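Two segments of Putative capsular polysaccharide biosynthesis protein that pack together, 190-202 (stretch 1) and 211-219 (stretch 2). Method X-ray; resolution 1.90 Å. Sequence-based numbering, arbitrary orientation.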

ATOM      1  N   SER A 190      13.825 -13.975  15.649  1.00 23.58           N
ATOM      2  CA  SER A 190      14.016 -13.079  14.498  1.00 23.14           C
ATOM      3  C   SER A 190      13.176 -11.848  14.799  1.00 22.27           C
ATOM      4  O   SER A 190      12.094 -11.968  15.430  1.00 21.91           O
ATOM      5  CB  SER A 190      13.630 -13.739  13.184  1.00 22.98           C
ATOM      6  OG  SER A 190      14.232 -13.019  12.109  1.00 23.86           O
ATOM      7  N   GLY A 191      13.726 -10.689  14.489  1.00 21.65           N
ATOM      8  CA  GLY A 191      13.171  -9.407  14.949  1.00 21.87           C
ATOM      9  C   GLY A 191      14.112  -8.737  15.948  1.00 23.05           C
ATOM     10  O   GLY A 191      14.348  -7.552  15.859  1.00 22.73           O
ATOM     11  N   SER A 192      14.692  -9.549  16.843  1.00 23.76           N
ATOM     12  CA  SER A 192      15.618  -9.089  17.882  1.00 25.04           C
ATOM     13  C   SER A 192      17.096  -9.195  17.507  1.00 25.35           C
ATOM     14  O   SER A 192      17.946  -8.828  18.297  1.00 26.23           O
ATOM     15  CB  SER A 192      15.389  -9.882  19.177  1.00 25.54           C
ATOM     16  OG  SER A 192      15.848 -11.220  19.080  1.00 26.24           O
ATOM     17  N   ILE A 193      17.417  -9.633  16.289  1.00 25.02           N
ATOM     18  CA  ILE A 193      18.803  -9.947  15.949  1.00 25.50           C
ATOM     19  C   ILE A 193      19.438  -8.843  15.087  1.00 25.14           C
ATOM     20  O   ILE A 193      20.496  -8.314  15.411  1.00 25.50           O
ATOM     21  CB  ILE A 193      18.875 -11.302  15.272  1.00 25.58           C
ATOM     22  CG1 ILE A 193      18.209 -12.364  16.152  1.00 26.40           C
ATOM     23  CG2 ILE A 193      20.334 -11.688  15.005  1.00 26.59           C
ATOM     24  CD1 ILE A 193      17.655 -13.530  15.370  1.00 25.90           C
ATOM     25  N   ALA A 194      18.812  -8.571  13.960  1.00 23.63           N
ATOM     26  CA  ALA A 194      19.251  -7.519  13.081  1.00 23.61           C
ATOM     27  C   ALA A 194      18.917  -6.175  13.690  1.00 23.86           C
ATOM     28  O   ALA A 194      18.138  -6.081  14.636  1.00 23.68           O
ATOM     29  CB  ALA A 194      18.580  -7.668  11.735  1.00 22.68           C
ATOM     30  N   ASP A 195      19.529  -5.140  13.139  1.00 24.44           N
ATOM     31  CA  ASP A 195      19.193  -3.761  13.511  1.00 24.84           C
ATOM     32  C   ASP A 195      17.721  -3.429  13.238  1.00 23.36           C
ATOM     33  O   ASP A 195      16.996  -2.902  14.087  1.00 23.96           O
ATOM     34  CB  ASP A 195      20.130  -2.791  12.803  1.00 25.47           C
ATOM     35  CG  ASP A 195      21.561  -2.973  13.208  1.00 26.62           C
ATOM     36  OD1 ASP A 195      21.853  -3.091  14.429  1.00 27.98           O
ATOM     37  OD2 ASP A 195      22.441  -2.975  12.310  1.00 26.39           O
ATOM     38  N   PHE A 196      17.267  -3.772  12.058  1.00 22.27           N
ATOM     39  CA  PHE A 196      15.846  -3.685  11.691  1.00 20.67           C
ATOM     40  C   PHE A 196      15.455  -5.001  11.039  1.00 19.84           C
ATOM     41  O   PHE A 196      16.320  -5.689  10.438  1.00 19.95           O
ATOM     42  CB  PHE A 196      15.578  -2.528  10.690  1.00 20.51           C
ATOM     43  CG  PHE A 196      15.828  -1.162  11.228  1.00 21.04           C
ATOM     44  CD1 PHE A 196      17.118  -0.647  11.281  1.00 22.00           C
ATOM     45  CD2 PHE A 196      14.782  -0.358  11.625  1.00 21.08           C
ATOM     46  CE1 PHE A 196      17.354   0.619  11.771  1.00 22.60           C
ATOM     47  CE2 PHE A 196      14.996   0.925  12.100  1.00 21.79           C
ATOM     48  CZ  PHE A 196      16.287   1.418  12.184  1.00 22.70           C
ATOM     49  N   THR A 197      14.168  -5.340  11.127  1.00 19.03           N
ATOM     50  CA  THR A 197      13.635  -6.548  10.505  1.00 18.59           C
ATOM     51  C   THR A 197      12.290  -6.262   9.818  1.00 18.28           C
ATOM     52  O   THR A 197      11.414  -5.605  10.409  1.00 18.28           O
ATOM     53  CB  THR A 197      13.486  -7.693  11.534  1.00 18.84           C
ATOM     54  OG1 THR A 197      14.744  -7.908  12.200  1.00 18.94           O
ATOM     55  CG2 THR A 197      13.038  -8.989  10.880  1.00 18.26           C
ATOM     56  N   SER A 198      12.111  -6.794   8.607  1.00 17.83           N
ATOM     57  CA  SER A 198      10.776  -6.898   7.981  1.00 17.73           C
ATOM     58  C   SER A 198      10.231  -8.314   7.981  1.00 17.03           C
ATOM     59  O   SER A 198      10.924  -9.256   7.663  1.00 17.07           O
ATOM     60  CB  SER A 198      10.759  -6.402   6.495  1.00 17.87           C
ATOM     61  OG  SER A 198      11.829  -6.983   5.802  1.00 19.80           O
ATOM     62  N   PHE A 199       8.954  -8.415   8.253  1.00 16.77           N
ATOM     63  CA  PHE A 199       8.196  -9.642   8.205  1.00 16.59           C
ATOM     64  C   PHE A 199       7.071  -9.559   7.199  1.00 16.39           C
ATOM     65  O   PHE A 199       6.564  -8.454   6.884  1.00 16.43           O
ATOM     66  CB  PHE A 199       7.564  -9.900   9.581  1.00 17.00           C
ATOM     67  CG  PHE A 199       8.556 -10.228  10.672  1.00 17.34           C
ATOM     68  CD1 PHE A 199       9.109 -11.487  10.763  1.00 17.60           C
ATOM     69  CD2 PHE A 199       8.897  -9.273  11.651  1.00 18.06           C
ATOM     70  CE1 PHE A 199      10.043 -11.807  11.764  1.00 18.15           C
ATOM     71  CE2 PHE A 199       9.810  -9.580  12.661  1.00 18.10           C
ATOM     72  CZ  PHE A 199      10.357 -10.848  12.720  1.00 18.73           C
ATOM     73  N   SER A 200       6.620 -10.723   6.745  1.00 16.35           N
ATOM     74  CA  SER A 200       5.572 -10.801   5.721  1.00 16.29           C
ATOM     75  C   SER A 200       4.465 -11.654   6.318  1.00 16.77           C
ATOM     76  O   SER A 200       4.743 -12.711   6.847  1.00 17.36           O
ATOM     77  CB  SER A 200       6.018 -11.500   4.441  1.00 15.81           C
ATOM     78  OG  SER A 200       4.941 -11.650   3.530  1.00 16.18           O
ATOM     79  N   PHE A 201       3.233 -11.207   6.093  1.00 16.79           N
ATOM     80  CA  PHE A 201       2.034 -11.940   6.434  1.00 17.62           C
ATOM     81  C   PHE A 201       1.203 -12.177   5.186  1.00 17.92           C
ATOM     82  O   PHE A 201      -0.041 -12.285   5.236  1.00 17.77           O
ATOM     83  CB  PHE A 201       1.191 -11.154   7.491  1.00 18.05           C
ATOM     84  CG  PHE A 201       1.973 -10.526   8.590  1.00 17.97           C
ATOM     85  CD1 PHE A 201       3.034 -11.176   9.218  1.00 18.87           C
ATOM     86  CD2 PHE A 201       1.578  -9.317   9.092  1.00 18.63           C
ATOM     87  CE1 PHE A 201       3.723 -10.574  10.266  1.00 18.94           C
ATOM     88  CE2 PHE A 201       2.232  -8.730  10.188  1.00 18.87           C
ATOM     89  CZ  PHE A 201       3.317  -9.340  10.736  1.00 18.99           C
ATOM     90  N   HIS A 202       1.869 -12.276   4.032  1.00 18.43           N
ATOM     91  CA  HIS A 202       1.202 -12.601   2.774  1.00 18.69           C
ATOM     92  C   HIS A 202       0.442 -13.923   2.852  1.00 19.28           C
ATOM     93  O   HIS A 202       0.808 -14.815   3.693  1.00 20.51           O
ATOM     94  CB  HIS A 202       2.239 -12.610   1.640  1.00 18.33           C
ATOM     95  CG  HIS A 202       1.650 -12.870   0.292  1.00 18.63           C
ATOM     96  ND1 HIS A 202       1.588 -14.132  -0.264  1.00 19.42           N
ATOM     97  CD2 HIS A 202       1.112 -12.036  -0.618  1.00 19.07           C
ATOM     98  CE1 HIS A 202       1.012 -14.060  -1.455  1.00 19.67           C
ATOM     99  NE2 HIS A 202       0.688 -12.799  -1.681  1.00 19.13           N
ATOM    100  N   GLU A 211      -2.838 -10.103   3.027  1.00 19.63           N
ATOM    101  CA  GLU A 211      -1.740  -9.198   2.701  1.00 18.70           C
ATOM    102  C   GLU A 211      -1.368  -8.472   3.998  1.00 18.22           C
ATOM    103  O   GLU A 211      -2.233  -8.020   4.740  1.00 18.22           O
ATOM    104  CB  GLU A 211      -2.115  -8.188   1.590  1.00 18.49           C
ATOM    105  CG  GLU A 211      -2.402  -8.809   0.215  1.00 19.15           C
ATOM    106  CD  GLU A 211      -1.167  -9.277  -0.544  1.00 19.09           C
ATOM    107  OE1 GLU A 211      -0.015  -9.005  -0.112  1.00 18.71           O
ATOM    108  OE2 GLU A 211      -1.340  -9.929  -1.594  1.00 20.42           O
ATOM    109  N   GLY A 212      -0.083  -8.358   4.257  1.00 17.87           N
ATOM    110  CA  GLY A 212       0.381  -7.620   5.395  1.00 17.04           C
ATOM    111  C   GLY A 212       1.849  -7.867   5.663  1.00 16.64           C
ATOM    112  O   GLY A 212       2.501  -8.719   5.037  1.00 17.02           O
ATOM    113  N   GLY A 213       2.384  -7.092   6.589  1.00 15.81           N
ATOM    114  CA  GLY A 213       3.700  -7.293   7.079  1.00 15.45           C
ATOM    115  C   GLY A 213       3.992  -6.293   8.150  1.00 15.58           C
ATOM    116  O   GLY A 213       3.076  -5.547   8.638  1.00 15.14           O
ATOM    117  N   SER A 214       5.229  -6.350   8.621  1.00 15.45           N
ATOM    118  CA  SER A 214       5.650  -5.445   9.656  1.00 15.91           C
ATOM    119  C   SER A 214       7.107  -5.067   9.561  1.00 15.90           C
ATOM    120  O   SER A 214       7.922  -5.833   9.027  1.00 17.08           O
ATOM    121  CB  SER A 214       5.330  -6.055  11.062  1.00 16.02           C
ATOM    122  OG  SER A 214       6.205  -7.160  11.344  1.00 15.77           O
ATOM    123  N   ALA A 215       7.421  -3.942  10.186  1.00 16.44           N
ATOM    124  CA  ALA A 215       8.784  -3.501  10.495  1.00 16.98           C
ATOM    125  C   ALA A 215       8.980  -3.436  11.999  1.00 17.64           C
ATOM    126  O   ALA A 215       8.139  -2.921  12.751  1.00 17.99           O
ATOM    127  CB  ALA A 215       9.039  -2.122   9.937  1.00 17.52           C
ATOM    128  N   THR A 216      10.122  -3.912  12.434  1.00 18.48           N
ATOM    129  CA  THR A 216      10.546  -3.720  13.789  1.00 19.93           C
ATOM    130  C   THR A 216      12.069  -3.529  13.833  1.00 20.98           C
ATOM    131  O   THR A 216      12.749  -3.584  12.797  1.00 20.89           O
ATOM    132  CB  THR A 216      10.061  -4.885  14.691  1.00 20.17           C
ATOM    133  OG1 THR A 216      10.231  -4.550  16.081  1.00 20.41           O
ATOM    134  CG2 THR A 216      10.810  -6.195  14.357  1.00 19.96           C
ATOM    135  N   TRP A 217      12.581  -3.315  15.048  1.00 22.11           N
ATOM    136  CA  TRP A 217      13.978  -3.045  15.268  1.00 23.47           C
ATOM    137  C   TRP A 217      14.376  -3.560  16.635  1.00 24.80           C
ATOM    138  O   TRP A 217      13.583  -3.529  17.574  1.00 25.21           O
ATOM    139  CB  TRP A 217      14.312  -1.550  15.146  1.00 24.19           C
ATOM    140  CG  TRP A 217      13.513  -0.649  16.045  1.00 24.52           C
ATOM    141  CD1 TRP A 217      13.854  -0.221  17.322  1.00 26.17           C
ATOM    142  CD2 TRP A 217      12.266  -0.051  15.735  1.00 23.97           C
ATOM    143  NE1 TRP A 217      12.857   0.603  17.824  1.00 26.15           N
ATOM    144  CE2 TRP A 217      11.877   0.723  16.856  1.00 25.34           C
ATOM    145  CE3 TRP A 217      11.408  -0.119  14.625  1.00 23.57           C
ATOM    146  CZ2 TRP A 217      10.686   1.428  16.878  1.00 25.04           C
ATOM    147  CZ3 TRP A 217      10.196   0.595  14.661  1.00 23.23           C
ATOM    148  CH2 TRP A 217       9.860   1.347  15.774  1.00 23.95           C
ATOM    149  N   LYS A 218      15.613  -4.001  16.760  1.00 26.32           N
ATOM    150  CA  LYS A 218      16.055  -4.464  18.060  1.00 28.40           C
ATOM    151  C   LYS A 218      16.348  -3.269  18.986  1.00 29.14           C
ATOM    152  O   LYS A 218      16.722  -2.185  18.539  1.00 28.93           O
ATOM    153  CB  LYS A 218      17.217  -5.449  17.925  1.00 29.83           C
ATOM    154  CG  LYS A 218      18.591  -4.855  17.731  1.00 31.35           C
ATOM    155  CD  LYS A 218      19.584  -6.012  17.602  1.00 32.65           C
ATOM    156  CE  LYS A 218      21.009  -5.519  17.488  1.00 34.44           C
ATOM    157  NZ  LYS A 218      21.870  -6.687  17.174  1.00 35.74           N
ATOM    158  N   ALA A 219      16.149  -3.487  20.283  1.00 30.16           N
ATOM    159  CA  ALA A 219      16.431  -2.465  21.282  1.00 31.42           C
ATOM    160  C   ALA A 219      17.864  -1.980  21.095  1.00 32.62           C
ATOM    161  O   ALA A 219      18.780  -2.774  20.973  1.00 32.69           O
ATOM    162  CB  ALA A 219      16.228  -3.018  22.697  1.00 32.30           C
TER
HETATM  163  O   HOH W   1      18.104  -1.601  16.234  1.00 14.67           O
HETATM  164  O   HOH W   2       4.281  -9.279   2.189  1.00 19.75           O
HETATM  165  O   HOH W   3       0.147 -11.466  -3.906  1.00 25.51           O

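The most distinctive feature of this contact is the way Lys218, just beyond the end of its strand, lies along the loop that leads into the other strand. Its side chain is extended from chi2 onward, and its ammonium group donates a hydrogen bond to a backbone carbonyl, NZ to Ile193 O, at 2.8 Å. On the way it passes close to two further carbonyls, with Lys218 CD 3.3 Å from both Ser192 O and Ala194 O. The carboxylate of Asp195 is near but does not form a salt bridge, since Asp195 OD1 is 4.5 Å from Lys218 NZ; both of its oxygens are hydrogen-bonded elsewhere in the structure. Lys218 thus secures the loop mainly through backbone oxygen.

Beyond this point the stretches form an antiparallel pair of strands, 196-200 and 213-217, with directions 160° apart. Thr197 and Thr216 form a reciprocal hydrogen-bonded pair, Thr197 N to Thr216 O at 2.8 Å and Thr216 N to Thr197 O at 2.9 Å. Phe199 and Ser214 repeat the pattern, Phe199 N to Ser214 O at 2.9 Å and Ser214 N to Phe199 O at 3.0 Å. The ladder extends past both strands: Phe201 N donates to Gly212 O at 2.8 Å, and Lys218 N to Asp195 O at 3.2 Å. A water adds a second link at the latter end, donating to Asp195 O (2.7 Å) and Lys218 O (2.8 Å).

Side chains alternate between the two faces. On one, Trp217 CB packs 3.7 Å from Phe196 CD2, while the two aromatic systems meet obliquely. On the other, the edge of the Phe199 ring meets both Ser214 and Thr216, with CD2 3.4 Å from Ser214 OG and CE2 3.9 Å from Thr216 CG2. Thr216 CG2 also lies 4.0 Å from Gly191 CA, so this methyl bridges the strand and the preceding loop.

The glycines allow close approach at the far end. Gly213 CA sits over the face of the Phe201 ring, 3.9 Å from its centroid, in a CH-pi contact, and lies 3.1 Å from Phe199 O. A CB on Gly213 would clash with that same oxygen, at 2.4 Å, so the absence of a side chain is what permits this spacing. The contact closes with His202 and Glu211: His202 CD2 lies 3.3 Å from Glu211 OE1 at the imidazole edge, and a water joins the side chains, 2.6 Å from His202 NE2 and donating to Glu211 OE2 at 3.1 Å.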